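Local coordinates for DNA topoisomerase 2-associated protein PAT1 (PDB 5LMG) that activates mRNA decapping and represses translation, its C-terminal domain directly binding the Dcp2 decapping enzyme and the 5'-3' exonuclease Xrn1, at residues L116-K121 / F178-G183; K123-I128 / M182-Q187; I108-F113 / L165-S170; I209-A214 / S233-I238. The protein carries 2 engineered substitutions. All coordinates share one frame; numbering follows the deposited sequence.

Contact 1: L116-K121 / F178-G183; sequences LDKQQK and FIEIMG. With MG (magnesium ion), chain N.
At the surface K118 and E180 bridge two well-separated backbones, the nearest CA atoms (Q119 and E180) being 10.2 Å apart. With CG anti to its backbone N (chi1 -171°) and the rest of the chain stretched out, K118 crosses the E180 carboxylate at a slant: NZ forms a salt bridge with OE1 (3.5 Å), while the methylene CE lies nearer still to that oxygen (3.3 Å). Q119 comes in roughly at a right angle, its amide oxygen OE1 facing E180 OE2 at 3.6 Å with no hydrogen bond, the two planes 38° apart. These side chains join the first turns of helices 118-130 and 178-191 in the mainly helical C-terminal domain of this TPR-clan protein. A leucine in place of E180 would probably leave the K118 ammonium without its carboxylate mate and free to swing into solvent. N177, just before helix 178-191, touches K118 and accepts from E180 N through its OD1. D117 forms a capping box with Q120 and binds a magnesium ion through OD2 (2.2 Å).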
loop_
_atom_site.group_PDB
_atom_site.type_symbol
_atom_site.label_atom_id
_atom_site.label_comp_id
_atom_site.label_asym_id
_atom_site.label_seq_id
_atom_site.Cartn_x
_atom_site.Cartn_y
_atom_site.Cartn_z
ATOM N N LEU A 116 -8.378 -0.528 -23.355
ATOM C CA LEU A 116 -9.527 0.137 -22.736
ATOM C C LEU A 116 -9.441 1.652 -22.806
ATOM O O LEU A 116 -8.346 2.204 -22.921
ATOM C CB LEU A 116 -9.678 -0.277 -21.262
ATOM C CG LEU A 116 -9.888 -1.751 -20.936
ATOM C CD1 LEU A 116 -9.868 -1.953 -19.453
ATOM C CD2 LEU A 116 -11.183 -2.292 -21.535
ATOM N N ASP A 117 -10.602 2.327 -22.707
ATOM C CA ASP A 117 -10.649 3.786 -22.655
ATOM C C ASP A 117 -10.704 4.236 -21.183
ATOM O O ASP A 117 -10.710 3.376 -20.291
ATOM C CB ASP A 117 -11.778 4.383 -23.531
ATOM C CG ASP A 117 -13.218 4.100 -23.120
ATOM O OD1 ASP A 117 -13.441 3.682 -21.967
ATOM O OD2 ASP A 117 -14.117 4.327 -23.943
ATOM N N LYS A 118 -10.716 5.563 -20.935
ATOM C CA LYS A 118 -10.699 6.158 -19.599
ATOM C C LYS A 118 -11.840 5.672 -18.679
ATOM O O LYS A 118 -11.558 5.226 -17.559
ATOM C CB LYS A 118 -10.663 7.697 -19.694
ATOM C CG LYS A 118 -10.434 8.415 -18.362
ATOM C CD LYS A 118 -10.613 9.920 -18.520
ATOM C CE LYS A 118 -11.081 10.572 -17.242
ATOM N NZ LYS A 118 -11.063 12.058 -17.332
ATOM N N GLN A 119 -13.103 5.748 -19.145
ATOM C CA GLN A 119 -14.278 5.355 -18.352
ATOM C C GLN A 119 -14.297 3.857 -18.006
ATOM O O GLN A 119 -14.767 3.494 -16.922
ATOM C CB GLN A 119 -15.598 5.798 -19.001
ATOM C CG GLN A 119 -15.843 7.329 -18.994
ATOM C CD GLN A 119 -15.725 7.989 -17.628
ATOM O OE1 GLN A 119 -14.860 8.840 -17.396
ATOM N NE2 GLN A 119 -16.576 7.602 -16.689
ATOM N N GLN A 120 -13.782 3.001 -18.913
ATOM C CA GLN A 120 -13.680 1.552 -18.687
ATOM C C GLN A 120 -12.657 1.270 -17.573
ATOM O O GLN A 120 -12.962 0.518 -16.642
ATOM C CB GLN A 120 -13.295 0.814 -19.981
ATOM C CG GLN A 120 -14.455 0.648 -20.959
ATOM C CD GLN A 120 -14.002 0.058 -22.271
ATOM O OE1 GLN A 120 -12.932 0.381 -22.795
ATOM N NE2 GLN A 120 -14.808 -0.825 -22.834
ATOM N N LYS A 121 -11.475 1.928 -17.649
ATOM C CA LYS A 121 -10.392 1.845 -16.670
ATOM C C LYS A 121 -10.880 2.369 -15.296
ATOM O O LYS A 121 -10.545 1.788 -14.266
ATOM C CB LYS A 121 -9.176 2.660 -17.139
ATOM C CG LYS A 121 -8.433 2.093 -18.341
ATOM C CD LYS A 121 -7.379 3.083 -18.821
ATOM C CE LYS A 121 -6.575 2.552 -19.976
ATOM N NZ LYS A 121 -5.534 3.524 -20.399
ATOM N N PHE A 178 -10.265 15.823 -10.111
ATOM C CA PHE A 178 -10.685 15.953 -8.712
ATOM C C PHE A 178 -11.915 15.096 -8.367
ATOM O O PHE A 178 -11.827 14.256 -7.472
ATOM C CB PHE A 178 -10.902 17.436 -8.347
ATOM C CG PHE A 178 -11.238 17.706 -6.896
ATOM C CD1 PHE A 178 -10.248 17.686 -5.919
ATOM C CD2 PHE A 178 -12.539 18.020 -6.514
ATOM C CE1 PHE A 178 -10.557 17.946 -4.579
ATOM C CE2 PHE A 178 -12.846 18.285 -5.173
ATOM C CZ PHE A 178 -11.854 18.243 -4.214
ATOM N N ILE A 179 -13.035 15.285 -9.098
ATOM C CA ILE A 179 -14.297 14.554 -8.907
ATOM C C ILE A 179 -14.080 13.025 -8.868
ATOM O O ILE A 179 -14.611 12.357 -7.977
ATOM C CB ILE A 179 -15.361 14.986 -9.970
ATOM C CG1 ILE A 179 -15.814 16.457 -9.747
ATOM C CG2 ILE A 179 -16.573 14.028 -10.001
ATOM C CD1 ILE A 179 -16.397 17.177 -11.004
ATOM N N GLU A 180 -13.296 12.494 -9.825
ATOM C CA GLU A 180 -13.017 11.067 -9.967
ATOM C C GLU A 180 -12.211 10.480 -8.794
ATOM O O GLU A 180 -12.617 9.440 -8.271
ATOM C CB GLU A 180 -12.364 10.771 -11.327
ATOM C CG GLU A 180 -13.345 10.874 -12.492
ATOM C CD GLU A 180 -12.752 11.018 -13.883
ATOM O OE1 GLU A 180 -11.521 11.228 -13.995
ATOM O OE2 GLU A 180 -13.529 10.962 -14.864
ATOM N N ILE A 181 -11.114 11.156 -8.361
ATOM C CA ILE A 181 -10.281 10.744 -7.211
ATOM C C ILE A 181 -11.121 10.778 -5.923
ATOM O O ILE A 181 -11.085 9.811 -5.155
ATOM C CB ILE A 181 -8.970 11.574 -7.081
ATOM C CG1 ILE A 181 -8.074 11.379 -8.316
ATOM C CG2 ILE A 181 -8.193 11.212 -5.791
ATOM C CD1 ILE A 181 -7.330 12.629 -8.729
ATOM N N MET A 182 -11.915 11.865 -5.726
ATOM C CA MET A 182 -12.811 12.012 -4.571
ATOM C C MET A 182 -13.812 10.856 -4.561
ATOM O O MET A 182 -14.002 10.230 -3.517
ATOM C CB MET A 182 -13.515 13.383 -4.544
ATOM C CG MET A 182 -12.574 14.572 -4.292
ATOM S SD MET A 182 -11.584 14.459 -2.775
ATOM C CE MET A 182 -9.964 14.416 -3.459
ATOM N N GLY A 183 -14.330 10.517 -5.749
ATOM C CA GLY A 183 -15.234 9.389 -5.955
ATOM C C GLY A 183 -14.649 8.067 -5.469
ATOM O O GLY A 183 -15.328 7.318 -4.762
HETATM MG MG MG N . -16.274 4.318 -23.857
HETATM O O HOH W 1 -16.294 3.757 -21.791
HETATM O O HOH W 2 -16.398 2.091 -24.463
#

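Contact 2: K123-I128 / M182-Q187; sequences KILQKI and MGLLLQ
Q126 and L184 bring their CA atoms to within 6.2 Å, the nearest pair between two helical segments that run in the same general direction. The axes of 123-128 and 182-187 are inclined by 24° and approach to 9.5 Å, and no hydrogen bond passes between them; this is plain packing of near-parallel helices within the helical PAT1 domain, burying 189 Å² in all. L184 has the largest share, through its two methyl groups. CD2 is lodged against the backbone and side chain of the facing helix, 3.8 Å from both Q126 N and Q126 CG, with L125 CB at 4.1 Å. CD1 meets L125 CD1 methyl to methyl at 4.1 Å. The L184 chain leaves with CG anti to its carbonyl carbon (chi1 -62°), which swings both methyls across to helix 118-130. Against this branch Q126 lies about at a right angle, offering the aliphatic part of its extended chain rather than its amide. Q187 points its CB at the other helix and flanks Q126 one turn beyond L184. On the inner side L125 continues onto I168 and F171 of helix 151-174, and L184 onto L172 of the same helix and L210 of helix 201-216. M182 and L185 turn instead to helices 201-216 and 234-246, so helix 178-191 is packed between these and helix 118-130.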
loop_
_atom_site.group_PDB
_atom_site.type_symbol
_atom_site.label_atom_id
_atom_site.label_comp_id
_atom_site.label_asym_id
_atom_site.label_seq_id
_atom_site.Cartn_x
_atom_site.Cartn_y
_atom_site.Cartn_z
ATOM N N LYS A 123 -14.053 2.414 -14.259
ATOM C CA LYS A 123 -15.024 1.408 -13.792
ATOM C C LYS A 123 -14.339 0.221 -13.087
ATOM O O LYS A 123 -14.877 -0.303 -12.107
ATOM C CB LYS A 123 -15.895 0.902 -14.945
ATOM C CG LYS A 123 -17.103 1.781 -15.230
ATOM C CD LYS A 123 -17.920 1.218 -16.393
ATOM C CE LYS A 123 -19.117 2.072 -16.741
ATOM N NZ LYS A 123 -20.196 1.961 -15.722
ATOM N N ILE A 124 -13.151 -0.175 -13.570
ATOM C CA ILE A 124 -12.336 -1.244 -12.975
ATOM C C ILE A 124 -11.858 -0.807 -11.579
ATOM O O ILE A 124 -12.047 -1.556 -10.621
ATOM C CB ILE A 124 -11.183 -1.701 -13.908
ATOM C CG1 ILE A 124 -11.758 -2.545 -15.089
ATOM C CG2 ILE A 124 -10.085 -2.467 -13.124
ATOM C CD1 ILE A 124 -10.793 -2.992 -16.161
ATOM N N LEU A 125 -11.283 0.414 -11.473
ATOM C CA LEU A 125 -10.800 0.998 -10.216
ATOM C C LEU A 125 -11.958 1.123 -9.208
ATOM O O LEU A 125 -11.794 0.736 -8.048
ATOM C CB LEU A 125 -10.151 2.378 -10.448
ATOM C CG LEU A 125 -8.838 2.566 -11.252
ATOM C CD1 LEU A 125 -7.837 3.377 -10.459
ATOM C CD2 LEU A 125 -8.230 1.268 -11.789
ATOM N N GLN A 126 -13.136 1.623 -9.667
ATOM C CA GLN A 126 -14.360 1.760 -8.862
ATOM C C GLN A 126 -14.768 0.394 -8.295
ATOM O O GLN A 126 -15.046 0.303 -7.104
ATOM C CB GLN A 126 -15.522 2.352 -9.684
ATOM C CG GLN A 126 -15.406 3.856 -9.937
ATOM C CD GLN A 126 -16.515 4.414 -10.806
ATOM O OE1 GLN A 126 -16.906 3.839 -11.829
ATOM N NE2 GLN A 126 -16.976 5.604 -10.473
ATOM N N LYS A 127 -14.760 -0.667 -9.138
ATOM C CA LYS A 127 -15.091 -2.036 -8.734
ATOM C C LYS A 127 -14.134 -2.530 -7.633
ATOM O O LYS A 127 -14.606 -3.001 -6.597
ATOM C CB LYS A 127 -15.052 -2.992 -9.949
ATOM C CG LYS A 127 -15.664 -4.374 -9.695
ATOM C CD LYS A 127 -17.162 -4.389 -9.959
ATOM C CE LYS A 127 -17.981 -4.423 -8.698
ATOM N NZ LYS A 127 -19.408 -4.157 -8.988
ATOM N N ILE A 128 -12.806 -2.396 -7.860
ATOM C CA ILE A 128 -11.741 -2.797 -6.930
ATOM C C ILE A 128 -11.944 -2.134 -5.555
ATOM O O ILE A 128 -11.989 -2.845 -4.553
ATOM C CB ILE A 128 -10.312 -2.550 -7.519
ATOM C CG1 ILE A 128 -10.027 -3.473 -8.739
ATOM C CG2 ILE A 128 -9.216 -2.696 -6.431
ATOM C CD1 ILE A 128 -8.734 -3.138 -9.541
ATOM N N MET A 182 -11.915 11.865 -5.726
ATOM C CA MET A 182 -12.811 12.012 -4.571
ATOM C C MET A 182 -13.812 10.856 -4.561
ATOM O O MET A 182 -14.002 10.230 -3.517
ATOM C CB MET A 182 -13.515 13.383 -4.544
ATOM C CG MET A 182 -12.574 14.572 -4.292
ATOM S SD MET A 182 -11.584 14.459 -2.775
ATOM C CE MET A 182 -9.964 14.416 -3.459
ATOM N N GLY A 183 -14.330 10.517 -5.749
ATOM C CA GLY A 183 -15.234 9.389 -5.955
ATOM C C GLY A 183 -14.649 8.067 -5.469
ATOM O O GLY A 183 -15.328 7.318 -4.762
ATOM N N LEU A 184 -13.365 7.795 -5.793
ATOM C CA LEU A 184 -12.679 6.554 -5.393
ATOM C C LEU A 184 -12.445 6.474 -3.887
ATOM O O LEU A 184 -12.594 5.402 -3.304
ATOM C CB LEU A 184 -11.359 6.340 -6.173
ATOM C CG LEU A 184 -11.455 6.182 -7.704
ATOM C CD1 LEU A 184 -10.074 6.107 -8.318
ATOM C CD2 LEU A 184 -12.250 4.937 -8.098
ATOM N N LEU A 185 -12.121 7.610 -3.254
ATOM C CA LEU A 185 -11.911 7.702 -1.806
ATOM C C LEU A 185 -13.205 7.389 -1.052
ATOM O O LEU A 185 -13.182 6.628 -0.076
ATOM C CB LEU A 185 -11.418 9.107 -1.433
ATOM C CG LEU A 185 -9.915 9.331 -1.538
ATOM C CD1 LEU A 185 -9.608 10.804 -1.771
ATOM C CD2 LEU A 185 -9.191 8.809 -0.309
ATOM N N LEU A 186 -14.329 7.957 -1.528
ATOM C CA LEU A 186 -15.660 7.739 -0.966
ATOM C C LEU A 186 -16.073 6.288 -1.140
ATOM O O LEU A 186 -16.631 5.722 -0.205
ATOM C CB LEU A 186 -16.704 8.685 -1.589
ATOM C CG LEU A 186 -16.694 10.132 -1.085
ATOM C CD1 LEU A 186 -17.624 11.006 -1.927
ATOM C CD2 LEU A 186 -17.065 10.210 0.391
ATOM N N GLN A 187 -15.741 5.665 -2.301
ATOM C CA GLN A 187 -16.013 4.242 -2.564
ATOM C C GLN A 187 -15.315 3.371 -1.505
ATOM O O GLN A 187 -15.926 2.452 -0.968
ATOM C CB GLN A 187 -15.535 3.821 -3.975
ATOM C CG GLN A 187 -16.437 4.262 -5.130
ATOM C CD GLN A 187 -17.751 3.519 -5.229
ATOM O OE1 GLN A 187 -17.840 2.306 -5.007
ATOM N NE2 GLN A 187 -18.796 4.230 -5.626
#

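Contact 3: I108-F113 / L165-S170; sequences IMPRIF and LKIIVS
I167 O accepts a hydrogen bond from S170 OG at 3.1 Å, the hydroxyl coming in 32° out of the carbonyl plane, while the side chain of I167 leads off toward 108-113 and carries the packing there. Its CG2 sits over one face of the F113 ring in a CH-pi contact, 3.6 Å from the ring centroid and 16° off the normal. CD1 presses on the proline kink, 3.5 Å from P110 N and 3.8 Å from P110 CG, with M109 CB 3.8 Å away; P110 N has no hydrogen to give the preceding turn. An alanine at F113 is likely to open a gap beneath I167 CG2 and strip I124 and L125 of an aromatic neighbour. The segment axes, inclined by 28° and 10.5 Å apart at their closest, make this a packing of near-parallel helices in the PAT1 domain. F113 extends it to helix 118-130, L165 and V169 reach helix 201-216, and R111 forms a salt bridge with E66 of helix 48-70.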
loop_
_atom_site.group_PDB
_atom_site.type_symbol
_atom_site.label_atom_id
_atom_site.label_comp_id
_atom_site.label_asym_id
_atom_site.label_seq_id
_atom_site.Cartn_x
_atom_site.Cartn_y
_atom_site.Cartn_z
ATOM N N ILE A 108 -2.501 -10.627 -16.736
ATOM C CA ILE A 108 -3.085 -10.091 -17.981
ATOM C C ILE A 108 -3.548 -8.609 -17.852
ATOM O O ILE A 108 -3.799 -7.964 -18.874
ATOM C CB ILE A 108 -4.217 -11.023 -18.516
ATOM C CG1 ILE A 108 -4.594 -10.739 -19.996
ATOM C CG2 ILE A 108 -5.457 -11.029 -17.628
ATOM C CD1 ILE A 108 -3.974 -11.641 -20.968
ATOM N N MET A 109 -3.656 -8.082 -16.606
ATOM C CA MET A 109 -4.142 -6.728 -16.311
ATOM C C MET A 109 -3.432 -5.592 -17.086
ATOM O O MET A 109 -4.165 -4.778 -17.644
ATOM C CB MET A 109 -4.140 -6.446 -14.806
ATOM C CG MET A 109 -5.355 -5.659 -14.344
ATOM S SD MET A 109 -6.951 -6.295 -14.926
ATOM C CE MET A 109 -6.999 -7.833 -14.142
ATOM N N PRO A 110 -2.071 -5.504 -17.204
ATOM C CA PRO A 110 -1.488 -4.400 -18.002
ATOM C C PRO A 110 -1.886 -4.447 -19.483
ATOM O O PRO A 110 -2.136 -3.398 -20.081
ATOM C CB PRO A 110 0.028 -4.544 -17.793
ATOM C CG PRO A 110 0.190 -5.450 -16.619
ATOM C CD PRO A 110 -1.007 -6.351 -16.618
ATOM N N ARG A 111 -2.002 -5.664 -20.045
ATOM C CA ARG A 111 -2.396 -5.909 -21.431
ATOM C C ARG A 111 -3.857 -5.540 -21.672
ATOM O O ARG A 111 -4.172 -4.967 -22.718
ATOM C CB ARG A 111 -2.102 -7.355 -21.827
ATOM C CG ARG A 111 -0.606 -7.648 -21.862
ATOM C CD ARG A 111 -0.331 -9.123 -21.658
ATOM N NE ARG A 111 -0.733 -9.917 -22.822
ATOM C CZ ARG A 111 -0.816 -11.241 -22.831
ATOM N NH1 ARG A 111 -0.527 -11.938 -21.741
ATOM N NH2 ARG A 111 -1.194 -11.879 -23.929
ATOM N N ILE A 112 -4.738 -5.821 -20.682
ATOM C CA ILE A 112 -6.153 -5.430 -20.698
ATOM C C ILE A 112 -6.249 -3.891 -20.838
ATOM O O ILE A 112 -6.994 -3.388 -21.691
ATOM C CB ILE A 112 -6.896 -5.949 -19.423
ATOM C CG1 ILE A 112 -7.127 -7.477 -19.489
ATOM C CG2 ILE A 112 -8.227 -5.189 -19.199
ATOM C CD1 ILE A 112 -7.719 -8.093 -18.207
ATOM N N PHE A 113 -5.455 -3.161 -20.008
ATOM C CA PHE A 113 -5.420 -1.697 -19.963
ATOM C C PHE A 113 -4.957 -1.057 -21.263
ATOM O O PHE A 113 -5.382 0.060 -21.556
ATOM C CB PHE A 113 -4.608 -1.199 -18.757
ATOM C CG PHE A 113 -5.478 -1.005 -17.533
ATOM C CD1 PHE A 113 -6.194 -2.069 -16.987
ATOM C CD2 PHE A 113 -5.608 0.248 -16.945
ATOM C CE1 PHE A 113 -7.023 -1.880 -15.882
ATOM C CE2 PHE A 113 -6.429 0.432 -15.829
ATOM C CZ PHE A 113 -7.136 -0.629 -15.310
ATOM N N LEU A 165 -0.783 -2.277 -8.476
ATOM C CA LEU A 165 -0.554 -0.937 -7.937
ATOM C C LEU A 165 0.149 0.004 -8.918
ATOM O O LEU A 165 -0.224 1.169 -8.967
ATOM C CB LEU A 165 0.140 -0.984 -6.579
ATOM C CG LEU A 165 -0.811 -0.893 -5.363
ATOM C CD1 LEU A 165 -1.858 -2.020 -5.338
ATOM C CD2 LEU A 165 -0.040 -0.878 -4.102
ATOM N N LYS A 166 1.078 -0.510 -9.753
ATOM C CA LYS A 166 1.775 0.245 -10.804
ATOM C C LYS A 166 0.755 0.783 -11.843
ATOM O O LYS A 166 0.888 1.915 -12.300
ATOM C CB LYS A 166 2.815 -0.664 -11.495
ATOM C CG LYS A 166 3.894 0.061 -12.302
ATOM C CD LYS A 166 4.609 -0.892 -13.269
ATOM C CE LYS A 166 5.570 -1.854 -12.604
ATOM N NZ LYS A 166 5.790 -3.067 -13.435
ATOM N N ILE A 167 -0.264 -0.030 -12.188
ATOM C CA ILE A 167 -1.351 0.322 -13.112
ATOM C C ILE A 167 -2.225 1.449 -12.507
ATOM O O ILE A 167 -2.536 2.413 -13.196
ATOM C CB ILE A 167 -2.195 -0.941 -13.468
ATOM C CG1 ILE A 167 -1.421 -1.909 -14.383
ATOM C CG2 ILE A 167 -3.556 -0.575 -14.080
ATOM C CD1 ILE A 167 -2.017 -3.328 -14.430
ATOM N N ILE A 168 -2.622 1.308 -11.225
ATOM C CA ILE A 168 -3.455 2.283 -10.524
ATOM C C ILE A 168 -2.742 3.642 -10.473
ATOM O O ILE A 168 -3.329 4.634 -10.908
ATOM C CB ILE A 168 -3.931 1.741 -9.151
ATOM C CG1 ILE A 168 -4.960 0.600 -9.374
ATOM C CG2 ILE A 168 -4.500 2.855 -8.256
ATOM C CD1 ILE A 168 -5.243 -0.307 -8.197
ATOM N N VAL A 169 -1.459 3.648 -10.029
ATOM C CA VAL A 169 -0.563 4.808 -9.935
ATOM C C VAL A 169 -0.478 5.545 -11.277
ATOM O O VAL A 169 -0.788 6.730 -11.316
ATOM C CB VAL A 169 0.845 4.429 -9.377
ATOM C CG1 VAL A 169 1.832 5.593 -9.471
ATOM C CG2 VAL A 169 0.754 3.946 -7.940
ATOM N N SER A 170 -0.099 4.837 -12.370
ATOM C CA SER A 170 0.031 5.396 -13.723
ATOM C C SER A 170 -1.274 6.020 -14.241
ATOM O O SER A 170 -1.247 7.150 -14.731
ATOM C CB SER A 170 0.575 4.353 -14.699
ATOM O OG SER A 170 -0.450 3.516 -15.216
#

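Contact 4: I209-A214 / S233-I238; sequences ILISRA and STWNEI. With EDO (1,2-ethanediol), chain L.
W235 carries its indole from CB straight toward helix 201-216 and lays it flat against A214. A chi1 of 171° turns the indole away from its own backbone N, and the pyrrole side stays by the A214 backbone, CD1 4.2 Å from A214 O and NE1 4.2 Å from A214 C. From CD2 and CE2 outward, all six benzene-ring atoms lie 3.8-3.9 Å from A214 CB, a methyl almost exactly over their centre, 3.6 Å from the centroid and 4° off the normal, in a CH-pi contact. On the same ring CZ2 also approaches I211, 4.0 Å from its O and 4.2 Å from its CG2. This methyl-on-indole packing joins two helices of the PAT1 domain that follow each other in the chain. S233 stands at the N-cap of helix 234-246, its OG taking a weak bond from W235 N. An ethanediol, probably from the crystallisation liquor, joins N236 to S287 O. L185 of helix 178-191 also packs on W235, M182 touches both A214 and I238, and I211 runs on to F280 and S283 of helix 275-286.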
loop_
_atom_site.group_PDB
_atom_site.type_symbol
_atom_site.label_atom_id
_atom_site.label_comp_id
_atom_site.label_asym_id
_atom_site.label_seq_id
_atom_site.Cartn_x
_atom_site.Cartn_y
_atom_site.Cartn_z
ATOM N N ILE A 209 -1.688 5.772 -2.074
ATOM C CA ILE A 209 -1.796 6.201 -3.473
ATOM C C ILE A 209 -2.943 7.232 -3.627
ATOM O O ILE A 209 -2.704 8.289 -4.186
ATOM C CB ILE A 209 -1.982 4.988 -4.430
ATOM C CG1 ILE A 209 -0.671 4.192 -4.584
ATOM C CG2 ILE A 209 -2.531 5.434 -5.803
ATOM C CD1 ILE A 209 -0.888 2.757 -4.928
ATOM N N LEU A 210 -4.169 6.917 -3.127
ATOM C CA LEU A 210 -5.323 7.825 -3.197
ATOM C C LEU A 210 -5.069 9.142 -2.468
ATOM O O LEU A 210 -5.341 10.187 -3.047
ATOM C CB LEU A 210 -6.643 7.184 -2.692
ATOM C CG LEU A 210 -7.216 5.978 -3.449
ATOM C CD1 LEU A 210 -8.528 5.543 -2.815
ATOM C CD2 LEU A 210 -7.459 6.294 -4.934
ATOM N N ILE A 211 -4.536 9.095 -1.218
ATOM C CA ILE A 211 -4.236 10.297 -0.405
ATOM C C ILE A 211 -3.197 11.180 -1.107
ATOM O O ILE A 211 -3.409 12.395 -1.199
ATOM C CB ILE A 211 -3.782 9.965 1.048
ATOM C CG1 ILE A 211 -4.886 9.293 1.879
ATOM C CG2 ILE A 211 -3.225 11.213 1.772
ATOM C CD1 ILE A 211 -4.306 8.694 3.235
ATOM N N SER A 212 -2.064 10.567 -1.557
ATOM C CA SER A 212 -0.974 11.258 -2.262
ATOM C C SER A 212 -1.451 11.934 -3.557
ATOM O O SER A 212 -1.070 13.076 -3.816
ATOM C CB SER A 212 0.185 10.311 -2.540
ATOM O OG SER A 212 0.685 9.803 -1.316
ATOM N N ARG A 213 -2.322 11.253 -4.330
ATOM C CA ARG A 213 -2.892 11.799 -5.566
ATOM C C ARG A 213 -3.842 12.975 -5.291
ATOM O O ARG A 213 -3.715 14.012 -5.939
ATOM C CB ARG A 213 -3.554 10.699 -6.422
ATOM C CG ARG A 213 -4.002 11.133 -7.843
ATOM C CD ARG A 213 -2.989 11.927 -8.683
ATOM N NE ARG A 213 -1.653 11.325 -8.703
ATOM C CZ ARG A 213 -0.561 11.935 -9.156
ATOM N NH1 ARG A 213 -0.633 13.169 -9.642
ATOM N NH2 ARG A 213 0.613 11.317 -9.126
ATOM N N ALA A 214 -4.751 12.823 -4.299
ATOM C CA ALA A 214 -5.695 13.852 -3.845
ATOM C C ALA A 214 -4.934 15.130 -3.425
ATOM O O ALA A 214 -5.331 16.230 -3.814
ATOM C CB ALA A 214 -6.519 13.327 -2.675
ATOM N N SER A 233 -12.374 22.914 1.230
ATOM C CA SER A 233 -12.418 22.150 -0.008
ATOM C C SER A 233 -13.146 20.836 0.260
ATOM O O SER A 233 -13.261 20.426 1.419
ATOM C CB SER A 233 -11.001 21.879 -0.509
ATOM O OG SER A 233 -10.999 21.171 -1.738
ATOM N N THR A 234 -13.642 20.177 -0.806
ATOM C CA THR A 234 -14.272 18.861 -0.700
ATOM C C THR A 234 -13.207 17.868 -0.155
ATOM O O THR A 234 -13.547 17.009 0.663
ATOM C CB THR A 234 -14.930 18.466 -2.045
ATOM O OG1 THR A 234 -16.057 19.307 -2.264
ATOM C CG2 THR A 234 -15.413 17.026 -2.076
ATOM N N TRP A 235 -11.918 18.046 -0.558
ATOM C CA TRP A 235 -10.801 17.209 -0.096
ATOM C C TRP A 235 -10.640 17.295 1.426
ATOM O O TRP A 235 -10.525 16.249 2.067
ATOM C CB TRP A 235 -9.482 17.491 -0.869
ATOM C CG TRP A 235 -8.229 16.825 -0.333
ATOM C CD1 TRP A 235 -7.007 17.413 -0.174
ATOM C CD2 TRP A 235 -8.070 15.452 0.093
ATOM N NE1 TRP A 235 -6.098 16.501 0.326
ATOM C CE2 TRP A 235 -6.728 15.300 0.522
ATOM C CE3 TRP A 235 -8.939 14.348 0.196
ATOM C CZ2 TRP A 235 -6.232 14.087 1.023
ATOM C CZ3 TRP A 235 -8.453 13.160 0.734
ATOM C CH2 TRP A 235 -7.112 13.032 1.121
ATOM N N ASN A 236 -10.725 18.514 2.011
ATOM C CA ASN A 236 -10.644 18.705 3.466
ATOM C C ASN A 236 -11.755 17.903 4.181
ATOM O O ASN A 236 -11.478 17.197 5.159
ATOM C CB ASN A 236 -10.698 20.195 3.844
ATOM C CG ASN A 236 -9.529 21.009 3.323
ATOM O OD1 ASN A 236 -9.708 22.006 2.618
ATOM N ND2 ASN A 236 -8.303 20.601 3.640
ATOM N N GLU A 237 -12.984 17.939 3.620
ATOM C CA GLU A 237 -14.145 17.198 4.122
ATOM C C GLU A 237 -13.938 15.661 4.016
ATOM O O GLU A 237 -14.209 14.940 4.981
ATOM C CB GLU A 237 -15.446 17.629 3.389
ATOM C CG GLU A 237 -15.829 19.093 3.558
ATOM C CD GLU A 237 -15.898 19.603 4.986
ATOM O OE1 GLU A 237 -16.553 18.944 5.828
ATOM O OE2 GLU A 237 -15.271 20.650 5.270
ATOM N N ILE A 238 -13.459 15.175 2.855
ATOM C CA ILE A 238 -13.277 13.751 2.605
ATOM C C ILE A 238 -12.098 13.194 3.431
ATOM O O ILE A 238 -12.228 12.104 3.998
ATOM C CB ILE A 238 -13.217 13.432 1.087
ATOM C CG1 ILE A 238 -14.613 13.757 0.456
ATOM C CG2 ILE A 238 -12.799 11.959 0.840
ATOM C CD1 ILE A 238 -14.741 13.630 -0.997
HETATM C C1 EDO L . -9.052 18.800 6.804
HETATM O O1 EDO L . -9.859 17.746 7.283
HETATM C C2 EDO L . -7.590 18.320 6.709
HETATM O O2 EDO L . -6.887 19.085 5.758
#

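Following the chain, helix 103-114 opens contact 3 and helix 118-130 then opens contacts 1 and 2. Contact 3 closes first, when helix 151-174 returns; contacts 1 and 2 close later on helix 178-191, sharing M182 and G183, so both loops cross that of contact 3. Two successive helices are thus matched, in order, with two later ones. Contact 4 comes after them in series, closing a short span of chain, much of it (219-231) not modelled, between helices 201-216 and 234-246. Packing connects the set: L125 of contact 2 touches F113 and I168 of contact 3, I209 of contact 4 meets L165 and V169, and M182 CE touches both A214 and W235.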